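Local coordinates for dimethylsulfoniopropionate lyase (Roseovarius nubinhibens, PDB 4B29), which probably cleaves dimethylsulfoniopropionate to release dimethyl sulfide, using a metal-dependent active site in a cupin fold, at residues P75-L89 / E154-H166. Numbering follows the deposited sequence.
Sequences PGHASDQSQPLRDAL and ELYSVVSGRALFH. With ZN (zinc ion), chain J; PO4 (phosphate ion), chain B; EDO (1,2-ethanediol), chain F.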
loop_
_atom_site.group_PDB
_atom_site.type_symbol
_atom_site.label_atom_id
_atom_site.label_comp_id
_atom_site.label_asym_id
_atom_site.label_seq_id
_atom_site.Cartn_x
_atom_site.Cartn_y
_atom_site.Cartn_z
ATOM N N PRO A 75 11.263 -2.200 8.509
ATOM C CA PRO A 75 10.022 -1.549 7.993
ATOM C C PRO A 75 10.291 -0.156 7.417
ATOM O O PRO A 75 9.452 0.388 6.688
ATOM C CB PRO A 75 9.142 -1.439 9.236
ATOM C CG PRO A 75 10.162 -1.344 10.403
ATOM C CD PRO A 75 11.249 -2.275 9.985
ATOM N N GLY A 76 11.471 0.409 7.695
ATOM C CA GLY A 76 11.754 1.761 7.169
ATOM C C GLY A 76 11.660 2.797 8.246
ATOM O O GLY A 76 10.906 2.659 9.230
ATOM N N HIS A 77 12.446 3.861 8.095
ATOM C CA HIS A 77 12.345 5.013 9.000
ATOM C C HIS A 77 10.942 5.642 8.996
ATOM O O HIS A 77 10.394 5.889 7.931
ATOM C CB HIS A 77 13.372 6.111 8.575
ATOM C CG HIS A 77 13.221 7.417 9.306
ATOM N ND1 HIS A 77 13.652 7.601 10.610
ATOM C CD2 HIS A 77 12.709 8.614 8.911
ATOM C CE1 HIS A 77 13.388 8.840 10.994
ATOM N NE2 HIS A 77 12.826 9.482 9.979
ATOM N N ALA A 78 10.399 5.911 10.178
ATOM C CA ALA A 78 9.134 6.626 10.333
ATOM C C ALA A 78 9.320 8.034 10.850
ATOM O O ALA A 78 10.278 8.335 11.617
ATOM C CB ALA A 78 8.172 5.819 11.285
ATOM N N SER A 79 8.406 8.926 10.507
ATOM C CA SER A 79 8.343 10.201 11.209
ATOM C C SER A 79 7.619 9.976 12.533
ATOM O O SER A 79 7.042 8.904 12.740
ATOM C CB SER A 79 7.558 11.223 10.401
ATOM O OG SER A 79 6.196 10.746 10.258
ATOM N N ASP A 80 7.631 10.970 13.427
ATOM C CA ASP A 80 6.881 10.818 14.671
ATOM C C ASP A 80 5.382 10.636 14.336
ATOM O O ASP A 80 4.672 9.887 15.017
ATOM C CB ASP A 80 7.080 12.051 15.556
ATOM C CG ASP A 80 8.494 12.118 16.163
ATOM O OD1 ASP A 80 9.292 11.141 16.052
ATOM O OD2 ASP A 80 8.790 13.172 16.758
ATOM N N GLN A 81 4.928 11.308 13.274
ATOM C CA GLN A 81 3.522 11.210 12.850
ATOM C C GLN A 81 3.170 9.857 12.252
ATOM O O GLN A 81 2.021 9.406 12.387
ATOM C CB GLN A 81 3.184 12.329 11.880
ATOM C CG GLN A 81 3.019 13.652 12.623
ATOM C CD GLN A 81 3.268 14.826 11.711
ATOM O OE1 GLN A 81 3.133 14.714 10.471
ATOM N NE2 GLN A 81 3.692 15.978 12.314
ATOM N N SER A 82 4.118 9.205 11.606
ATOM C CA SER A 82 3.807 7.950 10.878
ATOM C C SER A 82 4.179 6.700 11.680
ATOM O O SER A 82 3.850 5.578 11.285
ATOM C CB SER A 82 4.523 7.956 9.522
ATOM O OG SER A 82 5.873 7.498 9.597
ATOM N N GLN A 83 4.895 6.895 12.794
ATOM C CA GLN A 83 5.323 5.729 13.589
ATOM C C GLN A 83 4.158 4.840 14.092
ATOM O O GLN A 83 4.272 3.626 14.007
ATOM C CB GLN A 83 6.254 6.182 14.748
ATOM C CG GLN A 83 6.484 5.099 15.838
ATOM C CD GLN A 83 5.395 5.171 16.987
ATOM O OE1 GLN A 83 5.049 6.265 17.463
ATOM N NE2 GLN A 83 4.858 4.003 17.409
ATOM N N PRO A 84 3.066 5.430 14.573
ATOM C CA PRO A 84 1.956 4.552 15.056
ATOM C C PRO A 84 1.438 3.642 13.938
ATOM O O PRO A 84 1.240 2.427 14.158
ATOM C CB PRO A 84 0.896 5.549 15.558
ATOM C CG PRO A 84 1.769 6.724 16.060
ATOM C CD PRO A 84 2.845 6.824 14.966
ATOM N N LEU A 85 1.272 4.215 12.737
ATOM C CA LEU A 85 0.786 3.406 11.586
ATOM C C LEU A 85 1.809 2.392 11.160
ATOM O O LEU A 85 1.482 1.253 10.897
ATOM C CB LEU A 85 0.412 4.332 10.420
ATOM C CG LEU A 85 -0.124 3.586 9.189
ATOM C CD1 LEU A 85 -1.305 2.631 9.437
ATOM C CD2 LEU A 85 -0.511 4.657 8.121
ATOM N N ARG A 86 3.101 2.785 11.092
ATOM C CA ARG A 86 4.106 1.818 10.709
ATOM C C ARG A 86 4.089 0.624 11.698
ATOM O O ARG A 86 4.165 -0.530 11.291
ATOM C CB ARG A 86 5.536 2.431 10.748
ATOM C CG ARG A 86 6.573 1.429 10.286
ATOM C CD ARG A 86 8.003 1.930 10.687
ATOM N NE ARG A 86 8.123 1.970 12.138
ATOM C CZ ARG A 86 9.236 2.377 12.767
ATOM N NH1 ARG A 86 10.266 2.796 12.049
ATOM N NH2 ARG A 86 9.314 2.393 14.102
ATOM N N ASP A 87 4.087 0.943 12.992
ATOM C CA ASP A 87 4.161 -0.146 14.008
ATOM C C ASP A 87 2.901 -1.002 13.971
ATOM O O ASP A 87 2.976 -2.246 14.157
ATOM C CB ASP A 87 4.409 0.446 15.404
ATOM C CG ASP A 87 5.809 1.081 15.525
ATOM O OD1 ASP A 87 6.632 0.976 14.564
ATOM O OD2 ASP A 87 6.063 1.672 16.607
ATOM N N ALA A 88 1.761 -0.364 13.695
ATOM C CA ALA A 88 0.508 -1.145 13.549
ATOM C C ALA A 88 0.575 -2.092 12.357
ATOM O O ALA A 88 0.043 -3.208 12.408
ATOM C CB ALA A 88 -0.688 -0.217 13.447
ATOM N N LEU A 89 1.233 -1.663 11.260
ATOM C CA LEU A 89 1.360 -2.481 10.091
ATOM C C LEU A 89 2.283 -3.655 10.371
ATOM O O LEU A 89 2.018 -4.770 9.948
ATOM C CB LEU A 89 1.885 -1.652 8.896
ATOM C CG LEU A 89 0.757 -0.766 8.335
ATOM C CD1 LEU A 89 1.354 0.378 7.427
ATOM C CD2 LEU A 89 -0.181 -1.650 7.463
ATOM N N GLU A 154 -5.590 6.420 -8.114
ATOM C CA GLU A 154 -4.976 5.931 -6.884
ATOM C C GLU A 154 -4.264 7.107 -6.244
ATOM O O GLU A 154 -3.804 8.015 -6.934
ATOM C CB GLU A 154 -3.992 4.861 -7.351
ATOM C CG GLU A 154 -2.850 4.608 -6.587
ATOM C CD GLU A 154 -2.087 3.420 -7.118
ATOM O OE1 GLU A 154 -1.360 3.523 -8.125
ATOM O OE2 GLU A 154 -2.123 2.381 -6.472
ATOM N N LEU A 155 -4.208 7.108 -4.921
ATOM C CA LEU A 155 -3.485 8.165 -4.162
ATOM C C LEU A 155 -2.552 7.425 -3.210
ATOM O O LEU A 155 -2.999 6.797 -2.233
ATOM C CB LEU A 155 -4.474 9.050 -3.397
ATOM C CG LEU A 155 -3.802 10.177 -2.577
ATOM C CD1 LEU A 155 -2.968 11.125 -3.471
ATOM C CD2 LEU A 155 -4.874 10.955 -1.803
ATOM N N TYR A 156 -1.245 7.470 -3.509
ATOM C CA TYR A 156 -0.260 6.872 -2.622
ATOM C C TYR A 156 0.010 7.774 -1.419
ATOM O O TYR A 156 -0.037 9.001 -1.517
ATOM C CB TYR A 156 1.112 6.773 -3.367
ATOM C CG TYR A 156 1.412 5.407 -3.862
ATOM C CD1 TYR A 156 0.818 4.951 -5.060
ATOM C CD2 TYR A 156 2.231 4.541 -3.160
ATOM C CE1 TYR A 156 1.118 3.654 -5.552
ATOM C CE2 TYR A 156 2.526 3.279 -3.624
ATOM C CZ TYR A 156 1.928 2.820 -4.796
ATOM O OH TYR A 156 2.241 1.567 -5.259
ATOM N N SER A 157 0.323 7.133 -0.273
ATOM C CA SER A 157 1.039 7.836 0.824
ATOM C C SER A 157 2.198 6.949 1.208
ATOM O O SER A 157 2.140 5.715 1.076
ATOM C CB SER A 157 0.150 8.148 2.059
ATOM O OG SER A 157 -0.167 6.945 2.785
ATOM N N VAL A 158 3.262 7.600 1.706
ATOM C CA VAL A 158 4.367 6.841 2.265
ATOM C C VAL A 158 4.228 6.748 3.798
ATOM O O VAL A 158 4.045 7.763 4.468
ATOM C CB VAL A 158 5.693 7.575 1.933
ATOM C CG1 VAL A 158 6.905 6.703 2.485
ATOM C CG2 VAL A 158 5.787 7.680 0.403
ATOM N N VAL A 159 4.347 5.523 4.323
ATOM C CA VAL A 159 4.244 5.355 5.777
ATOM C C VAL A 159 5.641 5.380 6.368
ATOM O O VAL A 159 5.846 6.070 7.387
ATOM C CB VAL A 159 3.569 4.011 6.152
ATOM C CG1 VAL A 159 3.455 3.876 7.697
ATOM C CG2 VAL A 159 2.124 4.018 5.537
ATOM N N SER A 160 6.528 4.636 5.747
ATOM C CA SER A 160 7.920 4.612 6.290
ATOM C C SER A 160 8.868 4.283 5.168
ATOM O O SER A 160 8.484 3.764 4.085
ATOM C CB SER A 160 8.007 3.608 7.479
ATOM O OG SER A 160 7.542 2.313 7.113
ATOM N N GLY A 161 10.147 4.596 5.369
ATOM C CA GLY A 161 11.098 4.371 4.275
ATOM C C GLY A 161 11.009 5.531 3.281
ATOM O O GLY A 161 10.603 6.651 3.638
ATOM N N ARG A 162 11.399 5.256 2.042
ATOM C CA ARG A 162 11.397 6.294 0.981
ATOM C C ARG A 162 11.652 5.624 -0.347
ATOM O O ARG A 162 12.222 4.511 -0.427
ATOM C CB ARG A 162 12.455 7.379 1.282
ATOM C CG ARG A 162 13.833 6.893 1.114
ATOM C CD ARG A 162 14.865 8.001 1.620
ATOM N NE ARG A 162 15.097 9.226 0.867
ATOM C CZ ARG A 162 16.008 9.371 -0.122
ATOM N NH1 ARG A 162 16.710 8.339 -0.568
ATOM N NH2 ARG A 162 16.226 10.556 -0.687
ATOM N N ALA A 163 11.168 6.250 -1.422
ATOM C CA ALA A 163 11.417 5.708 -2.739
ATOM C C ALA A 163 11.241 6.771 -3.805
ATOM O O ALA A 163 10.637 7.805 -3.545
ATOM C CB ALA A 163 10.434 4.488 -3.045
ATOM N N LEU A 164 11.735 6.454 -5.004
ATOM C CA LEU A 164 11.624 7.349 -6.154
ATOM C C LEU A 164 10.431 6.920 -6.987
ATOM O O LEU A 164 10.409 5.780 -7.471
ATOM C CB LEU A 164 12.930 7.279 -6.973
ATOM C CG LEU A 164 12.965 8.251 -8.144
ATOM C CD1 LEU A 164 12.917 9.702 -7.657
ATOM C CD2 LEU A 164 14.277 7.905 -8.972
ATOM N N PHE A 165 9.485 7.857 -7.154
ATOM C CA PHE A 165 8.223 7.611 -7.877
ATOM C C PHE A 165 8.226 8.212 -9.262
ATOM O O PHE A 165 8.518 9.405 -9.420
ATOM C CB PHE A 165 7.067 8.196 -7.076
ATOM C CG PHE A 165 6.674 7.332 -5.908
ATOM C CD1 PHE A 165 7.450 7.292 -4.716
ATOM C CD2 PHE A 165 5.560 6.482 -6.044
ATOM C CE1 PHE A 165 7.093 6.473 -3.631
ATOM C CE2 PHE A 165 5.163 5.656 -4.944
ATOM C CZ PHE A 165 5.916 5.657 -3.758
ATOM N N HIS A 166 7.909 7.363 -10.253
ATOM C CA HIS A 166 7.855 7.724 -11.666
ATOM C C HIS A 166 6.407 7.737 -12.138
ATOM O O HIS A 166 5.612 6.864 -11.706
ATOM C CB HIS A 166 8.576 6.661 -12.508
ATOM C CG HIS A 166 9.972 6.363 -12.042
ATOM N ND1 HIS A 166 11.030 7.224 -12.296
ATOM C CD2 HIS A 166 10.484 5.315 -11.355
ATOM C CE1 HIS A 166 12.139 6.712 -11.771
ATOM N NE2 HIS A 166 11.839 5.549 -11.206
HETATM ZN ZN ZN J . -1.004 1.984 -9.325
HETATM P P PO4 B . 0.240 -0.040 -7.584
HETATM O O1 PO4 B . 0.704 -1.466 -7.545
HETATM O O2 PO4 B . -0.580 0.213 -6.304
HETATM O O3 PO4 B . 1.392 0.951 -7.666
HETATM O O4 PO4 B . -0.640 0.233 -8.761
HETATM C C1 EDO F . 0.031 -0.108 -2.728
HETATM O O1 EDO F . 1.385 0.349 -2.684
HETATM C C2 EDO F . 0.076 -1.523 -3.239
HETATM O O2 EDO F . -1.281 -1.844 -3.465
#
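Val-159 sets its two methyls against helix 83-89. Val-159 CG1 lies anti to the backbone N (chi1 -179°) and rests against the helix backbone, 3.6 Å from Arg-86 N. Val-159 CG2 meets Leu-85 CD2 at 3.7 Å, the two side chains crossing at about a right angle. Leu-89 CD1 comes tip to tip with the same valine. Leu-31 of helix 24-41 packs on both leucines.

The carbonyl of Val-159 is held too. Ser-82 OG donates to Val-159 O at 2.6 Å, almost in line with the C=O bond. Ser-79 OG in turn accepts from Ser-82 N, an ST motif.

Strand 153-159 belongs to the cupin beta-barrel, and its segment 154-159 runs nearly perpendicular to helix segment 83-89 (86°). Val-159 and Ser-160 form a classic beta bulge opposite Leu-199, where the chain turns toward strand 163-167. The zinc ligand Glu-154 sits at the far end of the strand, with His-150 and His-189 on the same metal.

At the bulge, Ser-160 OG donates to Pro-75 O at 2.7 Å, from above the carbonyl plane. Gly-161 N bonds to His-77 O at 2.9 Å. Arg-86 passes its CG and CD alongside Ser-160, then bends at chi3 (65°). NH1 reaches Gly-76 O in the guanidinium plane, while NE and NH2 both grip Asp-87 OD1, which fixes the group's rotation. Ala-78 CB lies over one guanidinium face.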